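Local coordinates for SPbeta prophage-derived uncharacterized protein YorR (Bacillus subtilis, PDB 3KB2) that is of uncharacterised function but binds a phosphorylated guanosine diphosphate in a P-loop-like pocket and may act as a dTMP kinase, at residues 46-56 / 87-95. Sequence-based numbering, arbitrary orientation.
Sequences FEHFNKLADED and FIEDKIKAK
The ammonium nitrogen of Lys95 is gripped by two backbone carbonyls of segment 46-56: NZ lies 2.7 Å from Ala53 O and 2.7 Å from Glu55 O. It stands above the Ala53 carbonyl plane, not on a lone pair, and is tilted from the Glu55 carbonyl plane. CG of Lys95 sits between its backbone N and carbonyl carbon (chi1 57°), and from there the extended chain runs past Asp56, its CD 3.8 Å from Asp56 OD1. Both carbonyls belong to the type I turn from Leu52 to Glu55, Ala53 its second residue and Glu55 its last, so one lysine ties this turn, which precedes strand 58-61, to the chain entering strand 96-102. Lys91, four residues earlier and fully extended, slides its CD over the Ala53 methyl and brings NZ 2.9 Å from Asp54 OD1, a salt bridge whose hydrogen bond is weak; a further weak bond reaches Asn50 O.

Alongside these polar bonds, the axes of the short helical segments 46-52 and 87-92 run nearly parallel, 11° apart, and apolar groups meet between them. Ala53 CB packs 3.7 Å from Ile92 CG2, while Ile88 CD1 touches Phe49 CB at 3.6 Å. Phe46, its CG anti to the backbone N, carries CZ to Phe87 CD1 at 3.8 Å, the ring planes inclined at 61°. Ile92 also packs on Leu3 and Ile5 of strand 3-7, and Phe49 on Val64 and Asn67 of helix 64-70, so the pair belongs to the helical layer against the parallel sheet, away from the nucleotide pocket. The chemistry implies a division of labour: alanine, isoleucine and phenylalanine side chains fill the interface, consistent with their spacing the segments, while the lysine ammonium groups probably offset the carbonyl dipoles and carboxylate charge gathered at the turn.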
ATOM      1  N   PHE A  46     -21.567  -4.912  -0.399  1.00 11.97           N
ATOM      2  CA  PHE A  46     -22.360  -6.129  -0.478  1.00 23.60           C
ATOM      3  C   PHE A  46     -23.110  -6.257  -1.800  1.00 22.69           C
ATOM      4  O   PHE A  46     -23.172  -7.340  -2.391  1.00 15.24           O
ATOM      5  CB  PHE A  46     -23.356  -6.175   0.677  1.00 20.63           C
ATOM      6  CG  PHE A  46     -24.211  -7.398   0.676  1.00 22.60           C
ATOM      7  CD1 PHE A  46     -23.644  -8.658   0.865  1.00 21.82           C
ATOM      8  CD2 PHE A  46     -25.580  -7.299   0.467  1.00 20.17           C
ATOM      9  CE1 PHE A  46     -24.433  -9.802   0.841  1.00 27.94           C
ATOM     10  CE2 PHE A  46     -26.378  -8.435   0.442  1.00 26.28           C
ATOM     11  CZ  PHE A  46     -25.809  -9.690   0.629  1.00 23.97           C
ATOM     12  N   GLU A  47     -23.685  -5.149  -2.251  1.00 20.11           N
ATOM     13  CA  GLU A  47     -24.430  -5.125  -3.503  1.00 23.21           C
ATOM     14  C   GLU A  47     -23.557  -5.635  -4.671  1.00 19.41           C
ATOM     15  O   GLU A  47     -23.979  -6.485  -5.466  1.00 22.11           O
ATOM     16  CB  GLU A  47     -24.913  -3.696  -3.768  1.00 25.33           C
ATOM     17  CG  GLU A  47     -25.643  -3.502  -5.082  1.00 48.41           C
ATOM     18  CD  GLU A  47     -25.985  -2.038  -5.348  1.00 60.94           C
ATOM     19  OE1 GLU A  47     -25.044  -1.213  -5.464  1.00 65.81           O
ATOM     20  OE2 GLU A  47     -27.194  -1.715  -5.438  1.00 57.74           O
ATOM     21  N   HIS A  48     -22.334  -5.128  -4.755  1.00 12.60           N
ATOM     22  CA  HIS A  48     -21.419  -5.535  -5.809  1.00 13.69           C
ATOM     23  C   HIS A  48     -21.046  -7.019  -5.734  1.00 16.79           C
ATOM     24  O   HIS A  48     -21.013  -7.711  -6.757  1.00 13.57           O
ATOM     25  CB  HIS A  48     -20.147  -4.698  -5.752  1.00 16.42           C
ATOM     26  CG  HIS A  48     -19.247  -4.913  -6.923  1.00 23.16           C
ATOM     27  ND1 HIS A  48     -19.588  -4.523  -8.199  1.00 28.20           N
ATOM     28  CD2 HIS A  48     -18.052  -5.544  -7.029  1.00 28.15           C
ATOM     29  CE1 HIS A  48     -18.645  -4.908  -9.044  1.00 23.70           C
ATOM     30  NE2 HIS A  48     -17.703  -5.530  -8.357  1.00 33.70           N
ATOM     31  N   PHE A  49     -20.761  -7.503  -4.526  1.00 15.45           N
ATOM     32  CA  PHE A  49     -20.388  -8.897  -4.347  1.00  7.78           C
ATOM     33  C   PHE A  49     -21.547  -9.808  -4.677  1.00 13.83           C
ATOM     34  O   PHE A  49     -21.361 -10.891  -5.226  1.00 20.07           O
ATOM     35  CB  PHE A  49     -19.922  -9.161  -2.912  1.00 17.41           C
ATOM     36  CG  PHE A  49     -18.515  -8.721  -2.644  1.00 19.86           C
ATOM     37  CD1 PHE A  49     -17.522  -8.919  -3.597  1.00 24.14           C
ATOM     38  CD2 PHE A  49     -18.175  -8.123  -1.436  1.00 24.83           C
ATOM     39  CE1 PHE A  49     -16.211  -8.532  -3.356  1.00 28.91           C
ATOM     40  CE2 PHE A  49     -16.863  -7.729  -1.180  1.00 20.87           C
ATOM     41  CZ  PHE A  49     -15.879  -7.933  -2.142  1.00 19.71           C
ATOM     42  N   ASN A  50     -22.749  -9.360  -4.353  1.00 18.14           N
ATOM     43  CA  ASN A  50     -23.933 -10.158  -4.621  1.00 15.95           C
ATOM     44  C   ASN A  50     -24.166 -10.299  -6.118  1.00 12.73           C
ATOM     45  O   ASN A  50     -24.610 -11.343  -6.576  1.00 17.19           O
ATOM     46  CB  ASN A  50     -25.159  -9.525  -3.971  1.00 17.70           C
ATOM     47  CG  ASN A  50     -26.173 -10.554  -3.555  1.00 18.86           C
ATOM     48  OD1 ASN A  50     -27.334 -10.244  -3.338  1.00 32.65           O
ATOM     49  ND2 ASN A  50     -25.729 -11.797  -3.426  1.00 24.22           N
ATOM     50  N   LYS A  51     -23.884  -9.241  -6.872  1.00 16.14           N
ATOM     51  CA  LYS A  51     -24.052  -9.283  -8.322  1.00 17.94           C
ATOM     52  C   LYS A  51     -23.044 -10.248  -8.917  1.00 24.41           C
ATOM     53  O   LYS A  51     -23.366 -11.014  -9.826  1.00 28.95           O
ATOM     54  CB  LYS A  51     -23.839  -7.907  -8.948  1.00 13.99           C
ATOM     55  CG  LYS A  51     -24.984  -6.944  -8.750  1.00 14.29           C
ATOM     56  CD  LYS A  51     -24.573  -5.551  -9.159  1.00 16.34           C
ATOM     57  CE  LYS A  51     -25.537  -4.529  -8.585  1.00 35.72           C
ATOM     58  NZ  LYS A  51     -25.081  -3.119  -8.794  1.00 34.66           N
ATOM     59  N   LEU A  52     -21.814 -10.210  -8.421  1.00 24.29           N
ATOM     60  CA  LEU A  52     -20.818 -11.124  -8.942  1.00 20.74           C
ATOM     61  C   LEU A  52     -21.279 -12.533  -8.635  1.00 13.05           C
ATOM     62  O   LEU A  52     -21.111 -13.423  -9.446  1.00 19.11           O
ATOM     63  CB  LEU A  52     -19.458 -10.865  -8.305  1.00 23.04           C
ATOM     64  CG  LEU A  52     -18.895  -9.495  -8.642  1.00 31.98           C
ATOM     65  CD1 LEU A  52     -17.553  -9.306  -7.940  1.00 30.41           C
ATOM     66  CD2 LEU A  52     -18.752  -9.367 -10.162  1.00 28.80           C
ATOM     67  N   ALA A  53     -21.887 -12.719  -7.469  1.00 17.51           N
ATOM     68  CA  ALA A  53     -22.361 -14.031  -7.062  1.00 16.20           C
ATOM     69  C   ALA A  53     -23.405 -14.600  -8.013  1.00 22.03           C
ATOM     70  O   ALA A  53     -23.695 -15.797  -7.987  1.00 19.78           O
ATOM     71  CB  ALA A  53     -22.912 -13.980  -5.654  1.00 12.34           C
ATOM     72  N   ASP A  54     -23.987 -13.748  -8.848  1.00 27.26           N
ATOM     73  CA  ASP A  54     -24.979 -14.225  -9.808  1.00 22.53           C
ATOM     74  C   ASP A  54     -24.290 -14.743 -11.063  1.00 21.14           C
ATOM     75  O   ASP A  54     -24.825 -15.595 -11.765  1.00 24.77           O
ATOM     76  CB  ASP A  54     -25.949 -13.103 -10.173  1.00 21.05           C
ATOM     77  CG  ASP A  54     -26.944 -12.827  -9.073  1.00 31.20           C
ATOM     78  OD1 ASP A  54     -27.586 -13.794  -8.605  1.00 28.73           O
ATOM     79  OD2 ASP A  54     -27.093 -11.651  -8.684  1.00 30.80           O
ATOM     80  N   GLU A  55     -23.096 -14.222 -11.335  1.00 25.09           N
ATOM     81  CA  GLU A  55     -22.325 -14.619 -12.503  1.00 20.90           C
ATOM     82  C   GLU A  55     -21.908 -16.081 -12.445  1.00 26.82           C
ATOM     83  O   GLU A  55     -21.905 -16.707 -11.380  1.00 23.75           O
ATOM     84  CB  GLU A  55     -21.068 -13.747 -12.643  1.00 25.30           C
ATOM     85  CG  GLU A  55     -21.223 -12.451 -13.462  1.00 37.49           C
ATOM     86  CD  GLU A  55     -21.586 -12.697 -14.930  1.00 52.13           C
ATOM     87  OE1 GLU A  55     -21.236 -11.854 -15.792  1.00 59.18           O
ATOM     88  OE2 GLU A  55     -22.236 -13.730 -15.223  1.00 57.42           O
ATOM     89  N   ASP A  56     -21.571 -16.620 -13.613  1.00 23.21           N
ATOM     90  CA  ASP A  56     -21.111 -17.996 -13.728  1.00 25.15           C
ATOM     91  C   ASP A  56     -20.267 -18.080 -14.993  1.00 27.91           C
ATOM     92  O   ASP A  56     -20.441 -17.287 -15.920  1.00 24.76           O
ATOM     93  CB  ASP A  56     -22.294 -18.968 -13.790  1.00 15.53           C
ATOM     94  CG  ASP A  56     -21.865 -20.420 -13.638  1.00 21.49           C
ATOM     95  OD1 ASP A  56     -20.832 -20.684 -12.989  1.00 25.67           O
ATOM     96  OD2 ASP A  56     -22.562 -21.313 -14.152  1.00 28.48           O
ATOM     97  N   PHE A  87     -23.993 -15.607   3.314  1.00 21.87           N
ATOM     98  CA  PHE A  87     -25.025 -15.553   2.286  1.00 21.93           C
ATOM     99  C   PHE A  87     -24.416 -15.758   0.901  1.00 15.50           C
ATOM    100  O   PHE A  87     -24.930 -16.525   0.096  1.00 22.33           O
ATOM    101  CB  PHE A  87     -25.754 -14.206   2.370  1.00 15.80           C
ATOM    102  CG  PHE A  87     -26.787 -13.996   1.306  1.00 17.15           C
ATOM    103  CD1 PHE A  87     -26.452 -13.391   0.104  1.00 18.48           C
ATOM    104  CD2 PHE A  87     -28.101 -14.393   1.510  1.00 21.04           C
ATOM    105  CE1 PHE A  87     -27.411 -13.182  -0.884  1.00 28.79           C
ATOM    106  CE2 PHE A  87     -29.070 -14.189   0.529  1.00 29.09           C
ATOM    107  CZ  PHE A  87     -28.722 -13.580  -0.672  1.00 26.92           C
ATOM    108  N   ILE A  88     -23.309 -15.078   0.627  1.00 25.13           N
ATOM    109  CA  ILE A  88     -22.644 -15.197  -0.673  1.00 25.46           C
ATOM    110  C   ILE A  88     -22.110 -16.600  -0.934  1.00 18.64           C
ATOM    111  O   ILE A  88     -22.186 -17.098  -2.054  1.00 28.73           O
ATOM    112  CB  ILE A  88     -21.490 -14.192  -0.796  1.00 18.74           C
ATOM    113  CG1 ILE A  88     -22.062 -12.773  -0.807  1.00 16.37           C
ATOM    114  CG2 ILE A  88     -20.702 -14.444  -2.061  1.00  5.25           C
ATOM    115  CD1 ILE A  88     -21.001 -11.711  -0.667  1.00 34.44           C
ATOM    116  N   GLU A  89     -21.578 -17.235   0.103  1.00 19.76           N
ATOM    117  CA  GLU A  89     -21.047 -18.587  -0.026  1.00 20.44           C
ATOM    118  C   GLU A  89     -22.153 -19.576  -0.389  1.00 22.69           C
ATOM    119  O   GLU A  89     -22.013 -20.372  -1.315  1.00 21.72           O
ATOM    120  CB  GLU A  89     -20.381 -19.012   1.281  1.00 21.56           C
ATOM    121  CG  GLU A  89     -19.221 -18.112   1.682  1.00 25.94           C
ATOM    122  CD  GLU A  89     -18.560 -18.566   2.957  1.00 30.84           C
ATOM    123  OE1 GLU A  89     -19.282 -18.724   3.965  1.00 41.78           O
ATOM    124  OE2 GLU A  89     -17.323 -18.755   2.958  1.00 23.86           O
ATOM    125  N   ASP A  90     -23.255 -19.525   0.346  1.00 25.19           N
ATOM    126  CA  ASP A  90     -24.365 -20.424   0.076  1.00 27.13           C
ATOM    127  C   ASP A  90     -24.876 -20.200  -1.346  1.00 22.62           C
ATOM    128  O   ASP A  90     -25.265 -21.134  -2.048  1.00 22.53           O
ATOM    129  CB  ASP A  90     -25.494 -20.181   1.081  1.00 35.04           C
ATOM    130  CG  ASP A  90     -26.735 -20.995   0.769  1.00 34.20           C
ATOM    131  OD1 ASP A  90     -26.703 -22.235   0.935  1.00 51.01           O
ATOM    132  OD2 ASP A  90     -27.743 -20.394   0.346  1.00 42.10           O
ATOM    133  N   LYS A  91     -24.855 -18.952  -1.776  1.00 16.93           N
ATOM    134  CA  LYS A  91     -25.334 -18.614  -3.100  1.00 18.81           C
ATOM    135  C   LYS A  91     -24.505 -19.171  -4.282  1.00 24.97           C
ATOM    136  O   LYS A  91     -25.040 -19.364  -5.379  1.00 24.76           O
ATOM    137  CB  LYS A  91     -25.456 -17.094  -3.198  1.00 17.15           C
ATOM    138  CG  LYS A  91     -25.990 -16.591  -4.516  1.00 17.65           C
ATOM    139  CD  LYS A  91     -26.296 -15.112  -4.450  1.00 17.07           C
ATOM    140  CE  LYS A  91     -26.773 -14.635  -5.801  1.00 22.01           C
ATOM    141  NZ  LYS A  91     -27.380 -13.287  -5.772  1.00 34.08           N
ATOM    142  N   ILE A  92     -23.220 -19.448  -4.068  1.00 17.39           N
ATOM    143  CA  ILE A  92     -22.364 -19.946  -5.146  1.00 16.54           C
ATOM    144  C   ILE A  92     -21.656 -21.256  -4.827  1.00 22.23           C
ATOM    145  O   ILE A  92     -20.761 -21.671  -5.559  1.00 22.96           O
ATOM    146  CB  ILE A  92     -21.277 -18.913  -5.488  1.00 22.83           C
ATOM    147  CG1 ILE A  92     -20.231 -18.882  -4.367  1.00 23.33           C
ATOM    148  CG2 ILE A  92     -21.912 -17.528  -5.662  1.00 17.60           C
ATOM    149  CD1 ILE A  92     -19.102 -17.897  -4.575  1.00 24.05           C
ATOM    150  N   LYS A  93     -22.045 -21.896  -3.731  1.00 20.82           N
ATOM    151  CA  LYS A  93     -21.425 -23.147  -3.312  1.00 19.28           C
ATOM    152  C   LYS A  93     -21.535 -24.260  -4.353  1.00 25.31           C
ATOM    153  O   LYS A  93     -20.662 -25.120  -4.434  1.00 29.91           O
ATOM    154  CB  LYS A  93     -22.049 -23.615  -1.988  1.00 26.60           C
ATOM    155  CG  LYS A  93     -23.520 -24.032  -2.081  1.00 33.93           C
ATOM    156  CD  LYS A  93     -24.208 -24.051  -0.709  1.00 41.76           C
ATOM    157  CE  LYS A  93     -25.622 -24.617  -0.801  1.00 37.20           C
ATOM    158  NZ  LYS A  93     -26.394 -24.017  -1.926  1.00 44.13           N
ATOM    159  N   ALA A  94     -22.595 -24.237  -5.156  1.00 22.43           N
ATOM    160  CA  ALA A  94     -22.805 -25.272  -6.160  1.00 29.61           C
ATOM    161  C   ALA A  94     -22.184 -24.987  -7.518  1.00 23.58           C
ATOM    162  O   ALA A  94     -22.437 -25.700  -8.487  1.00 28.82           O
ATOM    163  CB  ALA A  94     -24.293 -25.517  -6.336  1.00 36.49           C
ATOM    164  N   LYS A  95     -21.364 -23.958  -7.602  1.00 21.38           N
ATOM    165  CA  LYS A  95     -20.782 -23.627  -8.880  1.00 19.12           C
ATOM    166  C   LYS A  95     -19.426 -23.003  -8.690  1.00 20.01           C
ATOM    167  O   LYS A  95     -18.711 -22.742  -9.653  1.00 24.12           O
ATOM    168  CB  LYS A  95     -21.678 -22.623  -9.586  1.00 23.20           C
ATOM    169  CG  LYS A  95     -21.911 -21.372  -8.755  1.00 22.16           C
ATOM    170  CD  LYS A  95     -22.498 -20.251  -9.591  1.00 25.97           C
ATOM    171  CE  LYS A  95     -23.000 -19.108  -8.720  1.00 21.60           C
ATOM    172  NZ  LYS A  95     -23.487 -17.964  -9.556  1.00 20.66           N
TER